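Local atomic coordinates of mannan endo-1,6-alpha-mannosidase (Chaetomium thermophilum, PDB entry 6RY0), a protein that belongs to glycosyl hydrolase family 76 and probably acts on alpha-1,6-linked mannosides, with a proposed part in transferring GPI-anchored glycoproteins into the fungal cell wall. Residues Y86-Y89 with W90-T93; N276-D280 with Q281-D285. All blocks are in the same frame, centred on the assembly; numbering follows the deposited sequence.

Interaction 1 of 2, residues Y86-Y89 with W90-T93; sequences YVDY and WHLT
T93 and Y89 meet one turn apart at the end of helix 76-93. The T93 hydroxyl sits over the centre of the Y89 ring, OG1 3.6 Å from CZ, while T93 CG2 lies 3.6 Å from Y89 CE1. With CG anti to the backbone N (chi1 170°), the Y89 ring leans toward the following turn and turns a face to T93 OG1. T93 OG1 also donates to Y89 O at 2.8 Å, from above the carbonyl plane, and T93 N reaches the same oxygen from the opposite face at 2.9 Å, so two bonds grip one carbonyl. T93 chi1 of 71° sets OG1 between backbone N and carbonyl carbon, hydrogen-bonded to both Y89 O and D95 N. At the ring's far end Y89 OH bonds to D95. Replacing Y89 by alanine is likely to leave D95 without this phenol partner and the T93 hydroxyl without the ring beside it. D88 and H91 run side by side, though the carboxylate is held by R329 and N143. L92 N donates to D88 O at 2.8 Å. Such i to i+3 and i to i+4 packing closes a largely buried helix end, here in one helix of the (alpha/alpha)6-type fold of family 76.

Interaction 2 of 2, residues N276-D280 with Q281-D285; sequences NYTED and QKWKD
A tight turn between two consecutive helices, 261-278 and 281-298, is built round D280, the N-cap of the second. The D280 carboxylate extends away from its own N (chi1 -174°), which swings it over the new helix end, where OD1 accepts from K282 N at 3.0 Å in a fairly straight bond (163°), met from above the carboxylate plane. D280 O in turn takes W283 N at 2.9 Å and, weakly, K284 N, starting the helical bonding. The K282 chain crosses the carboxylate obliquely, its CG 3.4 Å from D280 OD1. Its ammonium NZ stays 4.3 Å from D280 OD2, beyond a salt bridge; a water spans the two, donating to OD2 at 2.7 Å and accepting from NZ, whose direct salt bridge is with E223. Across the turn T278 OG1 comes 3.3 Å from W283 CD1, the two side chains crossing at about a right angle, while D280 CB lies at the edge of the indole. That hydroxyl accepts from D280 N at 3.0 Å, an ST turn, and bonds back to M274 O. W283 NE1 bonds to E223, and F226 meets the indole edge-to-face, fixing the ring against helix 216-231. E279, at positive phi inside the ST turn, breaks the first helix, and D280 caps the next, as is typical of a short link between consecutive helices of an alpha-helical fold.

Both contacts are local and lie away from the annotated calcium sites, their centres 28 Å apart with about 13 Å between nearest atoms, so neither touches the other. Interaction 1 is buried and stays within a single helix, where tyrosine, leucine and valine side chains pack against helices 33-48, 99-108 and 389-401. Interaction 2 lies at the surface and joins two helices, so charged and hydrated groups take a larger share, with only W283 buried. The two helix ends share one feature: a threonine hydroxyl, of T93 or T278, bonds the carbonyl four residues back and the N-H two residues on. They differ in what follows, for after T278 the chain goes straight into a second helix capped by D280.

Interaction 1 of 2, residues Y86-Y89 with W90-T93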
loop_
_atom_site.group_PDB
_atom_site.type_symbol
_atom_site.label_atom_id
_atom_site.label_comp_id
_atom_site.label_asym_id
_atom_site.label_seq_id
_atom_site.Cartn_x
_atom_site.Cartn_y
_atom_site.Cartn_z
ATOM N N TYR A 86 5.560 -3.130 -8.650
ATOM C CA TYR A 86 5.916 -3.788 -9.875
ATOM C C TYR A 86 4.839 -4.725 -10.426
ATOM O O TYR A 86 4.738 -4.894 -11.641
ATOM C CB TYR A 86 7.263 -4.537 -9.781
ATOM C CG TYR A 86 8.431 -3.574 -9.935
ATOM C CD1 TYR A 86 8.874 -2.799 -8.876
ATOM C CD2 TYR A 86 9.077 -3.423 -11.157
ATOM C CE1 TYR A 86 9.895 -1.896 -9.027
ATOM C CE2 TYR A 86 10.116 -2.519 -11.316
ATOM C CZ TYR A 86 10.508 -1.755 -10.250
ATOM O OH TYR A 86 11.535 -0.864 -10.336
ATOM N N VAL A 87 4.037 -5.317 -9.559
ATOM C CA VAL A 87 2.848 -6.028 -10.026
ATOM C C VAL A 87 1.921 -5.065 -10.765
ATOM O O VAL A 87 1.401 -5.368 -11.849
ATOM C CB VAL A 87 2.145 -6.702 -8.832
ATOM C CG1 VAL A 87 0.788 -7.264 -9.226
ATOM C CG2 VAL A 87 3.020 -7.819 -8.246
ATOM N N ASP A 88 1.729 -3.877 -10.194
ATOM C CA ASP A 88 0.949 -2.832 -10.867
ATOM C C ASP A 88 1.633 -2.359 -12.153
ATOM O O ASP A 88 0.965 -2.159 -13.165
ATOM C CB ASP A 88 0.652 -1.643 -9.949
ATOM C CG ASP A 88 -0.736 -1.661 -9.364
ATOM O OD1 ASP A 88 -1.639 -2.342 -9.902
ATOM O OD2 ASP A 88 -0.912 -0.931 -8.346
ATOM N N TYR A 89 2.946 -2.163 -12.113
ATOM C CA TYR A 89 3.686 -1.718 -13.304
ATOM C C TYR A 89 3.412 -2.632 -14.488
ATOM O O TYR A 89 3.094 -2.157 -15.590
ATOM C CB TYR A 89 5.178 -1.637 -12.997
ATOM C CG TYR A 89 6.029 -1.420 -14.230
ATOM C CD1 TYR A 89 6.105 -0.195 -14.838
ATOM C CD2 TYR A 89 6.737 -2.476 -14.797
ATOM C CE1 TYR A 89 6.855 -0.017 -16.016
ATOM C CE2 TYR A 89 7.469 -2.315 -15.962
ATOM C CZ TYR A 89 7.499 -1.083 -16.577
ATOM O OH TYR A 89 8.166 -0.860 -17.751
ATOM N N TRP A 90 3.540 -3.942 -14.295
ATOM C CA TRP A 90 3.278 -4.871 -15.380
ATOM C C TRP A 90 1.823 -4.795 -15.834
ATOM O O TRP A 90 1.535 -4.827 -17.030
ATOM C CB TRP A 90 3.669 -6.287 -14.955
ATOM C CG TRP A 90 3.085 -7.334 -15.843
ATOM C CD1 TRP A 90 3.483 -7.714 -17.099
ATOM C CD2 TRP A 90 1.931 -8.121 -15.539
ATOM N NE1 TRP A 90 2.655 -8.701 -17.573
ATOM C CE2 TRP A 90 1.685 -8.961 -16.634
ATOM C CE3 TRP A 90 1.069 -8.163 -14.441
ATOM C CZ2 TRP A 90 0.598 -9.865 -16.659
ATOM C CZ3 TRP A 90 0.006 -9.033 -14.465
ATOM C CH2 TRP A 90 -0.215 -9.884 -15.544
ATOM N N HIS A 91 0.894 -4.735 -14.885
ATOM C CA HIS A 91 -0.522 -4.636 -15.202
ATOM C C HIS A 91 -0.842 -3.414 -16.063
ATOM O O HIS A 91 -1.709 -3.461 -16.921
ATOM C CB HIS A 91 -1.282 -4.619 -13.878
ATOM C CG HIS A 91 -2.739 -4.334 -13.950
ATOM N ND1 HIS A 91 -3.645 -5.194 -14.506
ATOM C CD2 HIS A 91 -3.461 -3.315 -13.431
ATOM C CE1 HIS A 91 -4.869 -4.708 -14.343
ATOM N NE2 HIS A 91 -4.787 -3.559 -13.691
ATOM N N LEU A 92 -0.201 -2.291 -15.750
ATOM C CA LEU A 92 -0.483 -1.005 -16.371
ATOM C C LEU A 92 0.218 -0.840 -17.715
ATOM O O LEU A 92 -0.268 -0.151 -18.596
ATOM C CB LEU A 92 -0.051 0.113 -15.417
ATOM C CG LEU A 92 -0.998 0.267 -14.222
ATOM C CD1 LEU A 92 -0.309 0.947 -13.060
ATOM C CD2 LEU A 92 -2.253 0.993 -14.593
ATOM N N THR A 93 1.408 -1.433 -17.863
ATOM C CA THR A 93 2.241 -1.213 -19.039
ATOM C C THR A 93 2.345 -2.399 -19.989
ATOM O O THR A 93 2.672 -2.217 -21.142
ATOM C CB THR A 93 3.681 -0.823 -18.640
ATOM O OG1 THR A 93 4.342 -1.959 -18.086
ATOM C CG2 THR A 93 3.746 0.395 -17.759
#

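Interaction 2 of 2, residues N276-D280 with Q281-D285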
loop_
_atom_site.group_PDB
_atom_site.type_symbol
_atom_site.label_atom_id
_atom_site.label_comp_id
_atom_site.label_asym_id
_atom_site.label_seq_id
_atom_site.Cartn_x
_atom_site.Cartn_y
_atom_site.Cartn_z
ATOM N N ASN A 276 -18.448 -1.237 -4.641
ATOM C CA ASN A 276 -18.581 -2.067 -5.829
ATOM C C ASN A 276 -19.231 -3.403 -5.472
ATOM O O ASN A 276 -20.098 -3.885 -6.185
ATOM C CB ASN A 276 -17.193 -2.246 -6.451
ATOM C CG ASN A 276 -17.235 -3.026 -7.731
ATOM O OD1 ASN A 276 -17.359 -4.254 -7.714
ATOM N ND2 ASN A 276 -17.095 -2.343 -8.851
ATOM N N TYR A 277 -18.821 -3.990 -4.351
ATOM C CA TYR A 277 -19.322 -5.302 -3.940
ATOM C C TYR A 277 -20.769 -5.241 -3.453
ATOM O O TYR A 277 -21.599 -6.054 -3.858
ATOM C CB TYR A 277 -18.416 -5.844 -2.847
ATOM C CG TYR A 277 -18.790 -7.224 -2.387
ATOM C CD1 TYR A 277 -18.658 -8.315 -3.241
ATOM C CD2 TYR A 277 -19.275 -7.459 -1.114
ATOM C CE1 TYR A 277 -18.965 -9.577 -2.833
ATOM C CE2 TYR A 277 -19.591 -8.774 -0.689
ATOM C CZ TYR A 277 -19.412 -9.804 -1.583
ATOM O OH TYR A 277 -19.660 -11.131 -1.254
ATOM N N THR A 278 -21.069 -4.280 -2.583
ATOM C CA THR A 278 -22.370 -4.230 -1.923
ATOM C C THR A 278 -23.429 -3.445 -2.665
ATOM O O THR A 278 -24.621 -3.700 -2.484
ATOM C CB THR A 278 -22.277 -3.619 -0.504
ATOM O OG1 THR A 278 -21.976 -2.226 -0.583
ATOM C CG2 THR A 278 -21.279 -4.344 0.381
ATOM N N GLU A 279 -23.015 -2.447 -3.433
ATOM C CA GLU A 279 -23.939 -1.475 -4.039
ATOM C C GLU A 279 -24.802 -0.788 -2.986
ATOM O O GLU A 279 -25.864 -0.281 -3.298
ATOM C CB GLU A 279 -24.781 -2.101 -5.171
ATOM C CG GLU A 279 -23.880 -2.583 -6.258
ATOM C CD GLU A 279 -24.666 -3.203 -7.398
ATOM O OE1 GLU A 279 -25.911 -3.237 -7.359
ATOM O OE2 GLU A 279 -24.046 -3.664 -8.356
ATOM N N ASP A 280 -24.314 -0.716 -1.758
ATOM C CA ASP A 280 -25.032 -0.046 -0.679
ATOM C C ASP A 280 -24.658 1.431 -0.736
ATOM O O ASP A 280 -23.481 1.800 -0.686
ATOM C CB ASP A 280 -24.624 -0.700 0.648
ATOM C CG ASP A 280 -25.385 -0.204 1.860
ATOM O OD1 ASP A 280 -25.850 0.952 1.871
ATOM O OD2 ASP A 280 -25.484 -0.994 2.852
ATOM N N GLN A 281 -25.664 2.293 -0.819
ATOM C CA GLN A 281 -25.447 3.735 -0.846
ATOM C C GLN A 281 -24.559 4.236 0.277
ATOM O O GLN A 281 -23.838 5.211 0.105
ATOM C CB GLN A 281 -26.801 4.450 -0.775
ATOM C CG GLN A 281 -26.736 5.961 -0.866
ATOM C CD GLN A 281 -26.226 6.457 -2.180
ATOM O OE1 GLN A 281 -26.487 5.869 -3.240
ATOM N NE2 GLN A 281 -25.500 7.567 -2.133
ATOM N N LYS A 282 -24.592 3.593 1.434
ATOM C CA LYS A 282 -23.740 4.063 2.519
ATOM C C LYS A 282 -22.265 4.020 2.121
ATOM O O LYS A 282 -21.487 4.890 2.519
ATOM C CB LYS A 282 -23.993 3.317 3.829
ATOM C CG LYS A 282 -23.362 1.985 4.000
ATOM C CD LYS A 282 -23.758 1.356 5.353
ATOM C CE LYS A 282 -23.093 0.002 5.535
ATOM N NZ LYS A 282 -23.581 -0.696 6.711
ATOM N N TRP A 283 -21.871 3.025 1.352
ATOM C CA TRP A 283 -20.502 2.944 0.886
ATOM C C TRP A 283 -20.193 3.973 -0.177
ATOM O O TRP A 283 -19.072 4.478 -0.212
ATOM C CB TRP A 283 -20.133 1.520 0.437
ATOM C CG TRP A 283 -19.977 0.599 1.604
ATOM C CD1 TRP A 283 -20.777 -0.460 1.947
ATOM C CD2 TRP A 283 -18.952 0.648 2.597
ATOM N NE1 TRP A 283 -20.331 -1.051 3.092
ATOM C CE2 TRP A 283 -19.202 -0.393 3.513
ATOM C CE3 TRP A 283 -17.838 1.467 2.791
ATOM C CZ2 TRP A 283 -18.367 -0.623 4.613
ATOM C CZ3 TRP A 283 -17.030 1.223 3.880
ATOM C CH2 TRP A 283 -17.310 0.215 4.785
ATOM N N LYS A 284 -21.135 4.283 -1.053
ATOM C CA LYS A 284 -20.929 5.384 -1.985
ATOM C C LYS A 284 -20.690 6.676 -1.227
ATOM O O LYS A 284 -19.805 7.456 -1.574
ATOM C CB LYS A 284 -22.101 5.552 -2.954
ATOM C CG LYS A 284 -21.776 6.574 -4.038
ATOM C CD LYS A 284 -22.881 6.744 -5.038
ATOM C CE LYS A 284 -22.543 7.802 -6.079
ATOM N NZ LYS A 284 -22.400 9.162 -5.491
ATOM N N ASP A 285 -21.491 6.919 -0.197
ATOM C CA ASP A 285 -21.346 8.128 0.601
ATOM C C ASP A 285 -19.989 8.192 1.257
ATOM O O ASP A 285 -19.364 9.261 1.324
ATOM C CB ASP A 285 -22.422 8.212 1.694
ATOM C CG ASP A 285 -23.817 8.366 1.175
ATOM O OD1 ASP A 285 -23.998 8.759 0.009
ATOM O OD2 ASP A 285 -24.752 8.145 1.966
HETATM O O HOH W 1 -26.147 -1.059 5.510
#